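Chloride intracellular channel Clic (Drosophila melanogaster, PDB 2YV7) might insert into membranes from a soluble, GST-like state to form pH-dependent chloride channels, and may play a role in ethanol sensitivity. Local coordinates at residues A[116-121]-A[161-167]; A[151-155]-A[200-204]. All coordinates share one frame. Numbering follows the deposited sequence.

Contact 1: residues A[116-121]-A[161-167]; sequences VQDKEV and RNTRFLT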
# COMPACT_ATOMS: atom_id res chain seq x y z
N VAL A 116 -15.78 3.90 -0.83
CA VAL A 116 -17.03 3.10 -0.86
C VAL A 116 -17.38 2.75 0.56
O VAL A 116 -16.48 2.53 1.36
CB VAL A 116 -16.85 1.77 -1.68
CG1 VAL A 116 -18.13 0.88 -1.62
CG2 VAL A 116 -16.48 2.04 -3.11
N GLN A 117 -18.67 2.71 0.88
CA GLN A 117 -19.13 2.21 2.17
C GLN A 117 -19.37 0.71 2.07
O GLN A 117 -20.25 0.25 1.33
CB GLN A 117 -20.40 2.94 2.66
CG GLN A 117 -20.36 4.47 2.54
CD GLN A 117 -19.63 5.17 3.69
OE1 GLN A 117 -18.42 5.00 3.89
NE2 GLN A 117 -20.38 5.99 4.45
N ASP A 118 -18.54 -0.06 2.77
CA ASP A 118 -18.67 -1.51 2.78
C ASP A 118 -18.08 -2.01 4.10
O ASP A 118 -16.90 -2.32 4.17
CB ASP A 118 -18.00 -2.13 1.55
CG ASP A 118 -18.30 -3.63 1.41
OD1 ASP A 118 -18.39 -4.32 2.45
OD2 ASP A 118 -18.43 -4.14 0.26
N LYS A 119 -18.90 -2.08 5.15
CA LYS A 119 -18.44 -2.51 6.46
C LYS A 119 -17.94 -3.95 6.44
O LYS A 119 -17.04 -4.31 7.20
CB LYS A 119 -19.55 -2.36 7.52
CG LYS A 119 -19.93 -0.93 7.81
CD LYS A 119 -20.49 -0.78 9.23
CE LYS A 119 -20.75 0.69 9.63
NZ LYS A 119 -19.53 1.58 9.52
N GLU A 120 -18.53 -4.75 5.56
CA GLU A 120 -18.15 -6.13 5.35
C GLU A 120 -16.66 -6.24 4.97
O GLU A 120 -15.86 -7.03 5.59
CB GLU A 120 -19.07 -6.72 4.28
CG GLU A 120 -18.97 -8.21 4.04
CD GLU A 120 -20.26 -8.80 3.43
OE1 GLU A 120 -21.28 -8.84 4.16
OE2 GLU A 120 -20.23 -9.22 2.24
N VAL A 121 -16.29 -5.42 3.99
CA VAL A 121 -14.92 -5.37 3.53
C VAL A 121 -13.99 -4.78 4.60
O VAL A 121 -12.91 -5.31 4.81
CB VAL A 121 -14.78 -4.69 2.16
CG1 VAL A 121 -13.28 -4.60 1.80
CG2 VAL A 121 -15.53 -5.49 1.08
N ARG A 161 -17.60 -12.99 -4.57
CA ARG A 161 -18.00 -11.76 -5.26
C ARG A 161 -17.74 -11.83 -6.76
O ARG A 161 -18.48 -11.23 -7.53
CB ARG A 161 -17.39 -10.51 -4.60
CG ARG A 161 -17.80 -10.29 -3.08
CD ARG A 161 -19.12 -9.51 -2.92
NE ARG A 161 -19.39 -9.02 -1.56
CZ ARG A 161 -19.08 -7.80 -1.10
NH1 ARG A 161 -18.45 -6.93 -1.88
NH2 ARG A 161 -19.38 -7.44 0.14
N ASN A 162 -16.73 -12.57 -7.19
CA ASN A 162 -16.28 -12.63 -8.58
C ASN A 162 -16.24 -11.26 -9.25
O ASN A 162 -16.74 -11.08 -10.35
CB ASN A 162 -17.11 -13.63 -9.40
CG ASN A 162 -16.32 -14.22 -10.56
OD1 ASN A 162 -15.17 -14.66 -10.40
ND2 ASN A 162 -16.93 -14.24 -11.74
N THR A 163 -15.66 -10.29 -8.56
CA THR A 163 -15.40 -8.97 -9.12
C THR A 163 -13.88 -8.84 -9.16
O THR A 163 -13.17 -9.64 -8.53
CB THR A 163 -16.03 -7.90 -8.28
OG1 THR A 163 -15.63 -8.04 -6.89
CG2 THR A 163 -17.57 -8.01 -8.36
N ARG A 164 -13.39 -7.88 -9.94
CA ARG A 164 -11.96 -7.75 -10.17
C ARG A 164 -11.36 -7.30 -8.84
O ARG A 164 -10.31 -7.80 -8.49
CB ARG A 164 -11.59 -6.72 -11.25
CG ARG A 164 -10.11 -6.66 -11.55
CD ARG A 164 -9.79 -5.71 -12.65
NE ARG A 164 -9.88 -6.43 -13.89
CZ ARG A 164 -8.89 -6.56 -14.77
NH1 ARG A 164 -7.70 -5.99 -14.56
NH2 ARG A 164 -9.13 -7.24 -15.88
N PHE A 165 -12.04 -6.40 -8.14
CA PHE A 165 -11.47 -5.86 -6.88
C PHE A 165 -12.37 -6.14 -5.67
O PHE A 165 -13.37 -6.84 -5.78
CB PHE A 165 -11.21 -4.37 -7.09
CG PHE A 165 -10.26 -4.10 -8.22
CD1 PHE A 165 -8.92 -4.47 -8.13
CD2 PHE A 165 -10.72 -3.46 -9.39
CE1 PHE A 165 -8.02 -4.20 -9.17
CE2 PHE A 165 -9.81 -3.17 -10.43
CZ PHE A 165 -8.48 -3.54 -10.31
N LEU A 166 -12.03 -5.62 -4.49
CA LEU A 166 -12.75 -6.07 -3.30
C LEU A 166 -14.26 -5.73 -3.31
O LEU A 166 -15.05 -6.45 -2.74
CB LEU A 166 -12.19 -5.46 -2.02
CG LEU A 166 -10.87 -6.05 -1.56
CD1 LEU A 166 -10.14 -5.12 -0.61
CD2 LEU A 166 -11.13 -7.43 -0.84
N THR A 167 -14.64 -4.59 -3.84
CA THR A 167 -16.04 -4.17 -3.73
C THR A 167 -16.72 -4.07 -5.10
O THR A 167 -17.87 -3.61 -5.18
CB THR A 167 -16.20 -2.80 -3.04
OG1 THR A 167 -15.59 -1.84 -3.90
CG2 THR A 167 -15.48 -2.76 -1.65
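Residues 116-121 run as an extended stretch into the first turn of helix 119-125, while 161-167 begin at the last residue of helix 141-161 and continue as an irregular loop. N162 breaks the helix with positive phi, and the chain then turns back so that its far end approaches the new helix. The backbones stay well apart, with the CA atoms of V121 and L166 at 7.2 Å, so the contact is made mainly through side chains. D118 is the N-cap of helix 119-125: its OD1 accepts from V121 N at 2.8 Å. Its other oxygen faces R161, whose NH2 lies 2.9 Å from E120 OE2 in a salt bridge and 3.4 Å from D118 OD2 in a second, weakly hydrogen-bonded one. Both carboxylates approach the guanidinium at its edge, near its plane, and one nitrogen thus joins two acids. Beneath this polar network V121 packs on the loop: its CG1 is 4.0 Å from L166 CD1 and its CG2 3.9 Å from T167 CG2. T167 also meets the extended stretch, where V116 CG2 is 4.1 Å from T167 OG1. Within the loop, T163 OG1 donates to F165 O at 2.8 Å. F174 of helix 173-193 and H157 of helix 141-161 also pack against V121, and D175 binds L166 N. A capped helix start, joined by an acid-arginine-acid salt-bridge network to the end of helix 141-161 above a small apolar layer, here ties together parts of the all-helical C-terminal domain of the GST fold.

Contact 2: residues A[151-155]-A[200-204]; sequences LRKIN and HLTAL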
# COMPACT_ATOMS: atom_id res chain seq x y z
N LEU A 151 -5.94 -14.80 4.99
CA LEU A 151 -5.84 -14.70 3.51
C LEU A 151 -6.89 -15.62 2.89
O LEU A 151 -7.39 -15.36 1.80
CB LEU A 151 -4.46 -15.10 3.01
CG LEU A 151 -3.26 -14.26 3.49
CD1 LEU A 151 -1.89 -14.73 3.02
CD2 LEU A 151 -3.53 -12.76 2.97
N ARG A 152 -7.17 -16.76 3.55
CA ARG A 152 -8.27 -17.64 3.06
C ARG A 152 -9.58 -16.96 3.05
O ARG A 152 -10.36 -17.10 2.12
CB ARG A 152 -8.26 -18.96 3.84
CG ARG A 152 -9.38 -20.00 3.53
CD ARG A 152 -9.36 -20.39 2.04
NE ARG A 152 -10.44 -21.36 1.67
CZ ARG A 152 -10.29 -22.68 1.74
NH1 ARG A 152 -9.14 -23.16 2.18
NH2 ARG A 152 -11.27 -23.51 1.36
N LYS A 153 -9.88 -16.23 4.11
CA LYS A 153 -11.12 -15.43 4.20
C LYS A 153 -11.19 -14.43 3.08
O LYS A 153 -12.23 -14.31 2.41
CB LYS A 153 -11.27 -14.72 5.56
CG LYS A 153 -11.18 -15.58 6.88
CD LYS A 153 -11.96 -16.84 6.90
CE LYS A 153 -11.46 -17.71 8.15
NZ LYS A 153 -11.16 -16.82 9.36
N ILE A 154 -10.08 -13.72 2.84
CA ILE A 154 -10.05 -12.74 1.72
C ILE A 154 -10.23 -13.46 0.40
O ILE A 154 -11.00 -13.08 -0.42
CB ILE A 154 -8.75 -11.88 1.79
CG1 ILE A 154 -8.75 -11.13 3.13
CG2 ILE A 154 -8.59 -10.99 0.56
CD1 ILE A 154 -7.31 -10.49 3.60
N ASN A 155 -9.53 -14.57 0.20
CA ASN A 155 -9.71 -15.32 -1.02
C ASN A 155 -11.19 -15.70 -1.27
O ASN A 155 -11.69 -15.60 -2.40
CB ASN A 155 -8.90 -16.62 -0.95
CG ASN A 155 -9.14 -17.51 -2.18
OD1 ASN A 155 -10.00 -18.45 -2.18
ND2 ASN A 155 -8.43 -17.22 -3.23
N HIS A 200 -3.60 -22.69 -4.09
CA HIS A 200 -5.02 -23.01 -4.16
C HIS A 200 -5.90 -21.83 -3.78
O HIS A 200 -7.16 -21.90 -3.84
CB HIS A 200 -5.34 -24.24 -3.30
CG HIS A 200 -5.02 -24.07 -1.86
ND1 HIS A 200 -5.96 -23.65 -0.96
CD2 HIS A 200 -3.87 -24.26 -1.17
CE1 HIS A 200 -5.40 -23.57 0.24
NE2 HIS A 200 -4.13 -23.90 0.13
N LEU A 201 -5.25 -20.70 -3.46
CA LEU A 201 -5.98 -19.48 -3.23
C LEU A 201 -6.19 -18.77 -4.55
O LEU A 201 -5.69 -17.66 -4.77
CB LEU A 201 -5.32 -18.60 -2.16
CG LEU A 201 -5.19 -19.23 -0.76
CD1 LEU A 201 -4.69 -18.24 0.36
CD2 LEU A 201 -6.53 -19.96 -0.31
N THR A 202 -6.94 -19.41 -5.44
CA THR A 202 -7.07 -18.93 -6.82
C THR A 202 -7.56 -17.49 -6.97
O THR A 202 -7.01 -16.74 -7.79
CB THR A 202 -7.92 -19.91 -7.67
OG1 THR A 202 -7.28 -21.20 -7.63
CG2 THR A 202 -7.90 -19.51 -9.14
N ALA A 203 -8.56 -17.10 -6.20
CA ALA A 203 -9.18 -15.73 -6.37
C ALA A 203 -8.19 -14.64 -5.88
O ALA A 203 -8.11 -13.52 -6.45
CB ALA A 203 -10.45 -15.64 -5.65
N LEU A 204 -7.47 -14.99 -4.82
CA LEU A 204 -6.42 -14.10 -4.28
C LEU A 204 -5.26 -13.93 -5.27
O LEU A 204 -4.76 -12.82 -5.47
CB LEU A 204 -5.97 -14.60 -2.90
CG LEU A 204 -5.06 -13.59 -2.14
CD1 LEU A 204 -5.75 -12.21 -1.90
CD2 LEU A 204 -4.50 -14.20 -0.85
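N155, L204 and L201 bury the most surface where helix 141-161 passes the start of helix 202-212. N155 lies at the centre: its CA is only 4.8 Å from the CA of L204, close enough for its side-chain amide to rest against the backbone of L201 through L204, at the N-terminal end of helix 202-212. The small side chain of A203, which points toward the other segment, leaves room for this close approach. L204 lies along helix 141-161 with both methyls: CD1 is 4.0 Å from I154 CG2, and CD2 is 4.0 Å from L151 CB. L201, at the N-cap position, is the centre of an inverse gamma turn closed by a weak bond from T202 N to H200 O (3.0 Å); its side chain lies against the same helix, with CD1 4.1 Å from L151 CB and CD2 3.7 Å from R152 CD. The guanidinium of R152 forms a salt bridge with D156, one turn further along its own helix, while its NH1 comes within 4.2 Å of H200 CE1 at the exposed margin. L182 of helix 173-193 touches both L151 and L204, and I197 also touches both. A buried asparagine against the start of helix 202-212, flanked by leucine and isoleucine packing, joins two helices of the helical C-terminal domain of the GST fold.

Overall arrangement
Both contacts draw on helix 141-161: contact 2 uses residues 151-155 within it, contact 1 its last residue and the loop beyond. Their centres are 14 Å apart and their nearest atoms about 5 Å, without touching. Helix 173-193 connects them, since L178 meets L166 of contact 1 and I154 of contact 2; helix 202-212 does so too, its Y207 touching L166. Contact 2 is mostly buried, a helix-helix interface of aliphatic side chains beside one amide. Contact 1 is partly buried, and charge dominates its outer side, with acids and an arginine linking the start of helix 119-125 to the end of helix 141-161, over a thin apolar layer on the loop.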